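Local coordinates for kinesin-like protein KIF19 (Mus musculus, PDB 5GSZ) that walks toward microtubule plus ends as a kinesin-8 ATPase motor and depolymerises microtubules at ciliary tips, so setting the length of motile cilia, at residues Tyr150-Asn155 and Gln205-Pro210; Met79-Thr84 and Tyr124-Asn129; Glu156-Leu161 and Asp300-Arg305. All coordinates share one frame; numbering follows the deposited sequence.

Contact 1: residues Tyr150-Asn155 and Gln205-Pro210; sequences YLEIYN and QRTQEP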
loop_
_atom_site.group_PDB
_atom_site.type_symbol
_atom_site.label_atom_id
_atom_site.label_comp_id
_atom_site.label_asym_id
_atom_site.label_seq_id
_atom_site.Cartn_x
_atom_site.Cartn_y
_atom_site.Cartn_z
ATOM N N TYR A 150 8.570 -5.735 -9.779
ATOM C CA TYR A 150 7.919 -4.434 -9.633
ATOM C C TYR A 150 7.027 -4.223 -10.847
ATOM O O TYR A 150 7.528 -4.018 -11.953
ATOM C CB TYR A 150 8.963 -3.336 -9.497
ATOM C CG TYR A 150 8.449 -2.000 -9.065
ATOM C CD1 TYR A 150 7.533 -1.883 -8.034
ATOM C CD2 TYR A 150 8.930 -0.829 -9.658
ATOM C CE1 TYR A 150 7.068 -0.612 -7.619
ATOM C CE2 TYR A 150 8.494 0.428 -9.246
ATOM C CZ TYR A 150 7.569 0.530 -8.234
ATOM O OH TYR A 150 7.143 1.766 -7.849
ATOM N N LEU A 151 5.714 -4.274 -10.646
ATOM C CA LEU A 151 4.768 -4.295 -11.751
ATOM C C LEU A 151 3.720 -3.196 -11.574
ATOM O O LEU A 151 3.549 -2.641 -10.483
ATOM C CB LEU A 151 4.109 -5.676 -11.858
ATOM C CG LEU A 151 3.300 -6.077 -10.628
ATOM C CD1 LEU A 151 1.821 -6.174 -10.941
ATOM C CD2 LEU A 151 3.836 -7.346 -10.034
ATOM N N GLU A 152 3.040 -2.866 -12.673
ATOM C CA GLU A 152 1.865 -2.012 -12.627
ATOM C C GLU A 152 0.615 -2.834 -12.883
ATOM O O GLU A 152 0.646 -3.807 -13.635
ATOM C CB GLU A 152 1.933 -0.898 -13.661
ATOM C CG GLU A 152 0.878 0.187 -13.492
ATOM C CD GLU A 152 0.966 1.233 -14.580
ATOM O OE1 GLU A 152 1.017 0.836 -15.769
ATOM O OE2 GLU A 152 1.043 2.441 -14.242
ATOM N N ILE A 153 -0.475 -2.447 -12.224
ATOM C CA ILE A 153 -1.833 -2.771 -12.650
ATOM C C ILE A 153 -2.521 -1.451 -12.972
ATOM O O ILE A 153 -2.685 -0.592 -12.094
ATOM C CB ILE A 153 -2.626 -3.549 -11.587
ATOM C CG1 ILE A 153 -1.757 -4.628 -10.951
ATOM C CG2 ILE A 153 -3.848 -4.203 -12.225
ATOM C CD1 ILE A 153 -2.421 -5.277 -9.760
ATOM N N TYR A 154 -2.894 -1.282 -14.231
ATOM C CA TYR A 154 -3.567 -0.083 -14.711
ATOM C C TYR A 154 -4.778 -0.551 -15.497
ATOM O O TYR A 154 -4.628 -1.191 -16.540
ATOM C CB TYR A 154 -2.644 0.767 -15.585
ATOM C CG TYR A 154 -3.331 2.000 -16.079
ATOM C CD1 TYR A 154 -3.310 3.176 -15.337
ATOM C CD2 TYR A 154 -4.046 1.984 -17.267
ATOM C CE1 TYR A 154 -3.969 4.302 -15.783
ATOM C CE2 TYR A 154 -4.706 3.094 -17.718
ATOM C CZ TYR A 154 -4.667 4.253 -16.978
ATOM O OH TYR A 154 -5.334 5.364 -17.445
ATOM N N ASN A 155 -5.971 -0.236 -15.012
ATOM C CA ASN A 155 -7.197 -0.688 -15.666
ATOM C C ASN A 155 -7.119 -2.184 -15.946
ATOM O O ASN A 155 -7.323 -2.649 -17.067
ATOM C CB ASN A 155 -7.463 0.094 -16.954
ATOM C CG ASN A 155 -8.026 1.468 -16.693
ATOM O OD1 ASN A 155 -8.684 1.700 -15.681
ATOM N ND2 ASN A 155 -7.772 2.393 -17.609
ATOM N N GLN A 205 7.847 4.276 -15.638
ATOM C CA GLN A 205 7.156 3.534 -16.682
ATOM C C GLN A 205 5.675 3.353 -16.386
ATOM O O GLN A 205 4.934 2.878 -17.258
ATOM C CB GLN A 205 7.825 2.175 -16.885
ATOM C CG GLN A 205 9.336 2.295 -16.887
ATOM C CD GLN A 205 9.809 3.344 -17.862
ATOM O OE1 GLN A 205 9.462 3.309 -19.043
ATOM N NE2 GLN A 205 10.584 4.306 -17.368
ATOM N N ARG A 206 5.238 3.723 -15.182
ATOM C CA ARG A 206 3.820 3.712 -14.860
ATOM C C ARG A 206 3.042 4.556 -15.861
ATOM O O ARG A 206 3.447 5.671 -16.203
ATOM C CB ARG A 206 3.592 4.243 -13.446
ATOM C CG ARG A 206 4.276 3.436 -12.356
ATOM C CD ARG A 206 4.107 4.072 -10.970
ATOM N NE ARG A 206 2.816 3.870 -10.301
ATOM C CZ ARG A 206 2.601 4.250 -9.039
ATOM N NH1 ARG A 206 3.585 4.837 -8.369
ATOM N NH2 ARG A 206 1.435 4.042 -8.431
ATOM N N THR A 207 1.921 4.008 -16.328
ATOM C CA THR A 207 1.020 4.711 -17.231
ATOM C C THR A 207 0.716 6.125 -16.737
ATOM O O THR A 207 0.373 6.331 -15.567
ATOM C CB THR A 207 -0.265 3.904 -17.359
ATOM O OG1 THR A 207 0.045 2.590 -17.838
ATOM C CG2 THR A 207 -1.217 4.578 -18.307
ATOM N N GLN A 208 0.836 7.101 -17.641
ATOM C CA GLN A 208 0.737 8.518 -17.314
ATOM C C GLN A 208 -0.681 9.047 -17.522
ATOM O O GLN A 208 -1.499 8.450 -18.221
ATOM C CB GLN A 208 1.723 9.332 -18.158
ATOM N N GLU A 209 -0.960 10.193 -16.901
ATOM C CA GLU A 209 -2.235 10.881 -17.097
ATOM C C GLU A 209 -2.233 11.615 -18.434
ATOM O O GLU A 209 -1.318 12.409 -18.699
ATOM C CB GLU A 209 -2.505 11.862 -15.956
ATOM C CG GLU A 209 -3.355 11.269 -14.842
ATOM C CD GLU A 209 -3.189 11.989 -13.512
ATOM O OE1 GLU A 209 -2.282 12.851 -13.414
ATOM O OE2 GLU A 209 -3.942 11.662 -12.559
ATOM N N PRO A 210 -3.239 11.389 -19.286
ATOM C CA PRO A 210 -3.246 11.987 -20.638
ATOM C C PRO A 210 -3.077 13.502 -20.653
ATOM O O PRO A 210 -2.590 14.064 -21.647
ATOM C CB PRO A 210 -4.617 11.576 -21.189
ATOM C CG PRO A 210 -4.988 10.348 -20.411
ATOM C CD PRO A 210 -4.425 10.552 -19.033
#
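Glu-152 and Tyr-154, on alternate positions of strand 142-154 and so on the same side of it, receive the loop that follows helix 192-203, chiefly through Thr-207. Ahead of them Tyr-150 only borders the contact, its hydroxyl hydrogen-bonded to Asn-203 at the end of that helix. Glu-152 reaches Thr-207 because its CG stands anti to the backbone N (chi1 -169°) and the chain runs on extended. Glu-152 OE1 accepts from Thr-207 OG1 at 2.9 Å, on the syn side and 26° out of the carboxylate plane. The amide of the same threonine leans on both oxygens through weak bonds, Thr-207 N lying 2.8 Å from Glu-152 OE2. Each oxygen has a further partner: Arg-159 forms a salt bridge with OE1, and Ser-220 a hydrogen bond with OE2. Arg-206 CB and CG pass beside Glu-152 OE2, while the guanidinium goes to Asp-250, Asn-203 and the carbonyl of Ser-220. Next, the Tyr-154 ring lies beneath the threonine methyl: Thr-207 CG2 sits 3.6 Å from the ring centroid, a CH-pi contact over the face. Threonine suits this place because its hydroxyl serves the carboxylate and its methyl the ring. With the buried carboxylate shared among threonine, serine and arginine donors, these bonds probably help hold the loop where the Arg-206 side chain lies about 4 Å (nearest atoms) from the bound magnesium ion, as expected of the first switch region of kinesins.

Contact 2: residues Met79-Thr84 and Tyr124-Asn129; sequences MVYQAT and YVRTLN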
loop_
_atom_site.group_PDB
_atom_site.type_symbol
_atom_site.label_atom_id
_atom_site.label_comp_id
_atom_site.label_asym_id
_atom_site.label_seq_id
_atom_site.Cartn_x
_atom_site.Cartn_y
_atom_site.Cartn_z
ATOM N N MET A 79 11.126 6.693 10.853
ATOM C CA MET A 79 10.219 6.435 11.964
ATOM C C MET A 79 8.935 5.789 11.467
ATOM O O MET A 79 8.382 4.893 12.122
ATOM C CB MET A 79 9.907 7.727 12.706
ATOM C CG MET A 79 11.111 8.448 13.262
ATOM S SD MET A 79 10.607 9.977 14.070
ATOM C CE MET A 79 12.224 10.610 14.546
ATOM N N VAL A 80 8.445 6.243 10.311
ATOM C CA VAL A 80 7.310 5.583 9.676
ATOM C C VAL A 80 7.644 4.127 9.392
ATOM O O VAL A 80 6.839 3.227 9.660
ATOM C CB VAL A 80 6.898 6.336 8.398
ATOM C CG1 VAL A 80 6.117 5.415 7.475
ATOM C CG2 VAL A 80 6.045 7.529 8.760
ATOM N N TYR A 81 8.842 3.873 8.867
ATOM C CA TYR A 81 9.251 2.505 8.600
ATOM C C TYR A 81 9.288 1.672 9.876
ATOM O O TYR A 81 8.734 0.563 9.924
ATOM C CB TYR A 81 10.609 2.499 7.923
ATOM C CG TYR A 81 11.272 1.155 8.009
ATOM C CD1 TYR A 81 10.808 0.084 7.252
ATOM C CD2 TYR A 81 12.358 0.947 8.854
ATOM C CE1 TYR A 81 11.412 -1.157 7.325
ATOM C CE2 TYR A 81 12.966 -0.282 8.932
ATOM C CZ TYR A 81 12.491 -1.332 8.165
ATOM O OH TYR A 81 13.098 -2.559 8.240
ATOM N N GLN A 82 9.951 2.187 10.920
ATOM C CA GLN A 82 10.071 1.431 12.162
ATOM C C GLN A 82 8.695 1.077 12.717
ATOM O O GLN A 82 8.480 -0.036 13.208
ATOM C CB GLN A 82 10.865 2.226 13.201
ATOM C CG GLN A 82 12.287 2.674 12.835
ATOM C CD GLN A 82 13.338 1.586 12.961
ATOM O OE1 GLN A 82 13.113 0.561 13.598
ATOM N NE2 GLN A 82 14.512 1.831 12.384
ATOM N N ALA A 83 7.748 1.997 12.623
ATOM C CA ALA A 83 6.449 1.780 13.232
ATOM C C ALA A 83 5.509 0.957 12.371
ATOM O O ALA A 83 4.448 0.551 12.860
ATOM C CB ALA A 83 5.786 3.120 13.542
ATOM N N THR A 84 5.836 0.709 11.111
ATOM C CA THR A 84 4.848 0.072 10.249
ATOM C C THR A 84 5.277 -1.296 9.744
ATOM O O THR A 84 4.525 -2.271 9.919
ATOM C CB THR A 84 4.487 0.977 9.053
ATOM O OG1 THR A 84 5.676 1.373 8.369
ATOM C CG2 THR A 84 3.750 2.193 9.528
ATOM N N TYR A 124 10.048 0.792 0.718
ATOM C CA TYR A 124 10.687 -0.212 -0.130
ATOM C C TYR A 124 12.123 -0.485 0.289
ATOM O O TYR A 124 12.429 -1.571 0.787
ATOM C CB TYR A 124 10.702 0.200 -1.608
ATOM C CG TYR A 124 9.354 0.319 -2.297
ATOM C CD1 TYR A 124 8.235 -0.382 -1.855
ATOM C CD2 TYR A 124 9.208 1.139 -3.403
ATOM C CE1 TYR A 124 7.001 -0.256 -2.521
ATOM C CE2 TYR A 124 8.017 1.262 -4.055
ATOM C CZ TYR A 124 6.909 0.574 -3.623
ATOM O OH TYR A 124 5.723 0.721 -4.312
ATOM N N VAL A 125 13.002 0.499 0.107
ATOM C CA VAL A 125 14.423 0.256 0.323
ATOM C C VAL A 125 14.715 0.008 1.801
ATOM O O VAL A 125 15.570 -0.813 2.140
ATOM C CB VAL A 125 15.283 1.403 -0.262
ATOM C CG1 VAL A 125 14.958 1.662 -1.724
ATOM C CG2 VAL A 125 15.102 2.673 0.510
ATOM N N ARG A 126 14.013 0.685 2.705
ATOM C CA ARG A 126 14.254 0.429 4.125
ATOM C C ARG A 126 13.915 -1.008 4.469
ATOM O O ARG A 126 14.637 -1.669 5.223
ATOM C CB ARG A 126 13.454 1.403 5.002
ATOM C CG ARG A 126 13.994 2.813 4.947
ATOM C CD ARG A 126 13.085 3.862 5.544
ATOM N NE ARG A 126 13.930 4.918 6.100
ATOM C CZ ARG A 126 14.454 5.937 5.420
ATOM N NH1 ARG A 126 14.209 6.097 4.128
ATOM N NH2 ARG A 126 15.235 6.807 6.031
ATOM N N THR A 127 12.846 -1.526 3.878
ATOM C CA THR A 127 12.457 -2.903 4.128
ATOM C C THR A 127 13.381 -3.888 3.427
ATOM O O THR A 127 13.769 -4.898 4.027
ATOM C CB THR A 127 11.010 -3.116 3.696
ATOM O OG1 THR A 127 10.215 -2.036 4.194
ATOM C CG2 THR A 127 10.472 -4.418 4.254
ATOM N N LEU A 128 13.732 -3.629 2.162
ATOM C CA LEU A 128 14.710 -4.490 1.499
ATOM C C LEU A 128 16.006 -4.548 2.283
ATOM O O LEU A 128 16.697 -5.574 2.284
ATOM C CB LEU A 128 14.977 -4.026 0.066
ATOM C CG LEU A 128 13.981 -4.386 -1.047
ATOM C CD1 LEU A 128 12.636 -3.718 -0.995
ATOM C CD2 LEU A 128 14.600 -4.136 -2.400
ATOM N N ASN A 129 16.322 -3.479 3.001
ATOM C CA ASN A 129 17.615 -3.357 3.649
ATOM C C ASN A 129 17.680 -4.189 4.924
ATOM O O ASN A 129 18.606 -4.980 5.116
ATOM C CB ASN A 129 17.868 -1.886 3.929
ATOM C CG ASN A 129 19.303 -1.527 3.819
ATOM O OD1 ASN A 129 20.140 -1.939 4.636
ATOM N ND2 ASN A 129 19.627 -0.809 2.758
#
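Tyr-81, projecting from helix 77-84 toward helix 123-136, meets Arg-126 and Thr-127 along its whole length. The two helices pack side by side against the central sheet of the kinesin motor domain, Val-80 reaching Phe-71 of strand 69-71 and Thr-127 reaching Leu-246 of strand 242-250. At the root, Tyr-81 CB rests 3.7 Å from Arg-126 CD. With CG anti to the backbone N (chi1 162°), the ring is carried across to the second helix, where Arg-126 CB lies over one face, 3.8 Å from the ring centroid and displaced toward the rim, a CH-pi contact. The touching atoms are the methylenes CB and CD, and the guanidinium plane stands 59° from the ring; Arg-126 NE makes a weak, long ion pair with Glu-78. Farther out, Tyr-81 CE1 meets Thr-127 OG1 at 3.5 Å, the oxygen approaching the ring edge near its plane. That hydroxyl is bonded to the carbonyl of Ile-123. At the tip, Tyr-81 OH is hydrogen-bonded to Asp-130. Tyrosine fits because it is long enough to reach across to the second helix and ends in a polar group. Between the segments the cohesion is thus mainly van der Waals and CH-pi, and the buried hydroxyl finds its hydrogen bond farther along helix 123-136.

Contact 3: residues Glu156-Leu161 and Asp300-Arg305; sequences EMIRDL and DSKLTR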
loop_
_atom_site.group_PDB
_atom_site.type_symbol
_atom_site.label_atom_id
_atom_site.label_comp_id
_atom_site.label_asym_id
_atom_site.label_seq_id
_atom_site.Cartn_x
_atom_site.Cartn_y
_atom_site.Cartn_z
ATOM N N GLU A 156 -6.753 -2.934 -14.914
ATOM C CA GLU A 156 -6.646 -4.389 -14.953
ATOM C C GLU A 156 -5.657 -4.900 -15.993
ATOM O O GLU A 156 -5.652 -6.100 -16.279
ATOM C CB GLU A 156 -8.016 -5.037 -15.168
ATOM C CG GLU A 156 -9.008 -4.619 -14.107
ATOM C CD GLU A 156 -8.528 -4.979 -12.719
ATOM O OE1 GLU A 156 -8.295 -6.183 -12.471
ATOM O OE2 GLU A 156 -8.347 -4.058 -11.889
ATOM N N MET A 157 -4.801 -4.037 -16.545
ATOM C CA MET A 157 -3.707 -4.463 -17.416
ATOM C C MET A 157 -2.395 -4.448 -16.636
ATOM O O MET A 157 -2.071 -3.462 -15.964
ATOM C CB MET A 157 -3.592 -3.568 -18.650
ATOM C CG MET A 157 -4.906 -3.324 -19.397
ATOM S SD MET A 157 -5.644 -4.756 -20.223
ATOM C CE MET A 157 -4.489 -5.037 -21.553
ATOM N N ILE A 158 -1.640 -5.535 -16.734
ATOM C CA ILE A 158 -0.410 -5.691 -15.980
ATOM C C ILE A 158 0.777 -5.410 -16.881
ATOM O O ILE A 158 0.884 -5.972 -17.972
ATOM C CB ILE A 158 -0.313 -7.094 -15.377
ATOM C CG1 ILE A 158 -1.558 -7.355 -14.527
ATOM C CG2 ILE A 158 0.989 -7.218 -14.579
ATOM C CD1 ILE A 158 -1.762 -8.802 -14.158
ATOM N N ARG A 159 1.681 -4.564 -16.410
ATOM C CA ARG A 159 2.948 -4.303 -17.072
ATOM C C ARG A 159 4.089 -4.549 -16.099
ATOM O O ARG A 159 3.932 -4.383 -14.885
ATOM C CB ARG A 159 3.009 -2.858 -17.594
ATOM C CG ARG A 159 2.045 -2.587 -18.765
ATOM C CD ARG A 159 1.898 -1.095 -19.095
ATOM N NE ARG A 159 3.165 -0.439 -19.403
ATOM C CZ ARG A 159 3.711 0.507 -18.651
ATOM N NH1 ARG A 159 3.090 0.902 -17.549
ATOM N NH2 ARG A 159 4.872 1.060 -18.998
ATOM N N ASP A 160 5.241 -4.946 -16.642
ATOM C CA ASP A 160 6.477 -5.084 -15.870
ATOM C C ASP A 160 7.150 -3.722 -15.814
ATOM O O ASP A 160 7.654 -3.234 -16.823
ATOM C CB ASP A 160 7.403 -6.121 -16.501
ATOM C CG ASP A 160 8.756 -6.245 -15.778
ATOM O OD1 ASP A 160 9.031 -5.501 -14.808
ATOM O OD2 ASP A 160 9.565 -7.107 -16.193
ATOM N N LEU A 161 7.176 -3.109 -14.637
ATOM C CA LEU A 161 7.730 -1.766 -14.565
ATOM C C LEU A 161 9.237 -1.729 -14.775
ATOM O O LEU A 161 9.785 -0.635 -14.938
ATOM C CB LEU A 161 7.388 -1.125 -13.225
ATOM C CG LEU A 161 5.923 -0.784 -13.044
ATOM C CD1 LEU A 161 5.693 -0.388 -11.581
ATOM C CD2 LEU A 161 5.503 0.325 -14.025
ATOM N N ASP A 300 -12.691 -11.408 -9.956
ATOM C CA ASP A 300 -11.654 -10.863 -9.091
ATOM C C ASP A 300 -10.733 -9.954 -9.892
ATOM O O ASP A 300 -10.329 -10.290 -11.007
ATOM C CB ASP A 300 -10.852 -11.995 -8.455
ATOM C CG ASP A 300 -11.704 -12.867 -7.553
ATOM O OD1 ASP A 300 -12.849 -12.450 -7.245
ATOM O OD2 ASP A 300 -11.230 -13.956 -7.144
ATOM N N SER A 301 -10.408 -8.794 -9.331
ATOM C CA SER A 301 -9.450 -7.914 -9.978
ATOM C C SER A 301 -8.089 -8.599 -10.064
ATOM O O SER A 301 -7.814 -9.580 -9.366
ATOM C CB SER A 301 -9.341 -6.603 -9.211
ATOM O OG SER A 301 -9.012 -6.854 -7.859
ATOM N N LYS A 302 -7.236 -8.092 -10.957
ATOM C CA LYS A 302 -5.873 -8.605 -11.010
ATOM C C LYS A 302 -5.208 -8.521 -9.637
ATOM O O LYS A 302 -4.544 -9.469 -9.203
ATOM C CB LYS A 302 -5.052 -7.849 -12.060
ATOM C CG LYS A 302 -5.678 -7.825 -13.448
ATOM C CD LYS A 302 -5.798 -9.225 -14.069
ATOM C CE LYS A 302 -6.719 -9.211 -15.285
ATOM N NZ LYS A 302 -8.140 -8.948 -14.874
ATOM N N LEU A 303 -5.410 -7.410 -8.914
ATOM C CA LEU A 303 -4.730 -7.263 -7.635
ATOM C C LEU A 303 -5.253 -8.256 -6.615
ATOM O O LEU A 303 -4.471 -8.794 -5.826
ATOM C CB LEU A 303 -4.850 -5.827 -7.126
ATOM C CG LEU A 303 -4.351 -5.488 -5.716
ATOM C CD1 LEU A 303 -2.881 -5.802 -5.593
ATOM C CD2 LEU A 303 -4.589 -4.022 -5.378
ATOM N N THR A 304 -6.556 -8.547 -6.637
ATOM C CA THR A 304 -7.101 -9.568 -5.738
ATOM C C THR A 304 -6.528 -10.944 -6.048
ATOM O O THR A 304 -6.106 -11.677 -5.139
ATOM C CB THR A 304 -8.621 -9.615 -5.834
ATOM O OG1 THR A 304 -9.174 -8.397 -5.334
ATOM C CG2 THR A 304 -9.143 -10.767 -5.017
ATOM N N ARG A 305 -6.534 -11.324 -7.330
ATOM C CA ARG A 305 -5.993 -12.623 -7.718
ATOM C C ARG A 305 -4.518 -12.736 -7.345
ATOM O O ARG A 305 -4.083 -13.769 -6.828
ATOM C CB ARG A 305 -6.207 -12.865 -9.221
ATOM C CG ARG A 305 -7.638 -13.324 -9.585
ATOM C CD ARG A 305 -8.109 -12.836 -10.974
ATOM N NE ARG A 305 -7.368 -13.419 -12.091
ATOM C CZ ARG A 305 -7.430 -12.974 -13.346
ATOM N NH1 ARG A 305 -8.197 -11.930 -13.651
ATOM N NH2 ARG A 305 -6.713 -13.563 -14.297
#
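The backbones draw closest where the tight two-residue turn of the beta hairpin, Asn-155 and Glu-156 between strands 142-154 and 157-160, faces the start of helix 302-307, with the CA atoms of Glu-156 and Lys-302 5.8 Å apart. Both turn residues have positive phi. Glu-156 carries most of the polar contact. Its chain folds at chi2 (-59°), which swings the carboxylate to the helix start, where Glu-156 OE1 accepts from Lys-302 N at 2.7 Å. The bond is nearly straight, 169° at the hydrogen, and meets the oxygen almost along its C-O axis. The lysine amine adds only a long salt bridge, Lys-302 NZ being 3.7 Å from Glu-156 OE1. The lysine gets there by bending at chi2 and chi4, so that its methylenes curl beside the glutamate. On the strand itself Ile-158 offers its terminal methyl, Ile-158 CD1 approaching Lys-302 CB at 4.0 Å; a branched aliphatic chain suits this buried side, where Leu-171 also packs against both residues. Ser-301 holds the N-cap, its short, polar chain folding back so that Ser-301 OG accepts from Thr-304 N at 3.2 Å and from the Thr-304 hydroxyl. Serine and glutamate take up different amides of the opening turn, Thr-304 N and Lys-302 N. Replacing Glu-156 by an alanine removes the carboxylate, which would probably leave Lys-302 N without this acceptor and the lysine amine without its nearby negative charge. The helix, with its DSKLTR sequence, probably belongs to the region that in kinesins generally faces the microtubule. A carboxylate beside the N-terminal end of a helix is likely to be stabilised by the helix dipole. The hairpin turn at the sheet edge is thus tied to the helix start mainly by one straight hydrogen bond, with a long salt bridge beside it.

From the N terminus, contact 2 comes first, bringing helix 123-136 back to helix 77-84 and closing a loop that holds strand 97-103, the P-loop and helix 110-114. It is complete before contact 1 opens on strand 142-154. The chain then turns directly into strand 157-160, where contact 3 opens; contact 1 closes at 205-210 and contact 3 only at 300-305, so these two cross. Their first segments are neighbours in the central sheet, and Arg-159 of the second strand also makes a probable hydrogen bond to Gln-205 O, tying contact 3's strand to contact 1's loop. Tyr-124 packs on Tyr-150, linking contacts 2 and 1, whereas contacts 2 and 3 stay apart on opposite sides of the chain's centre.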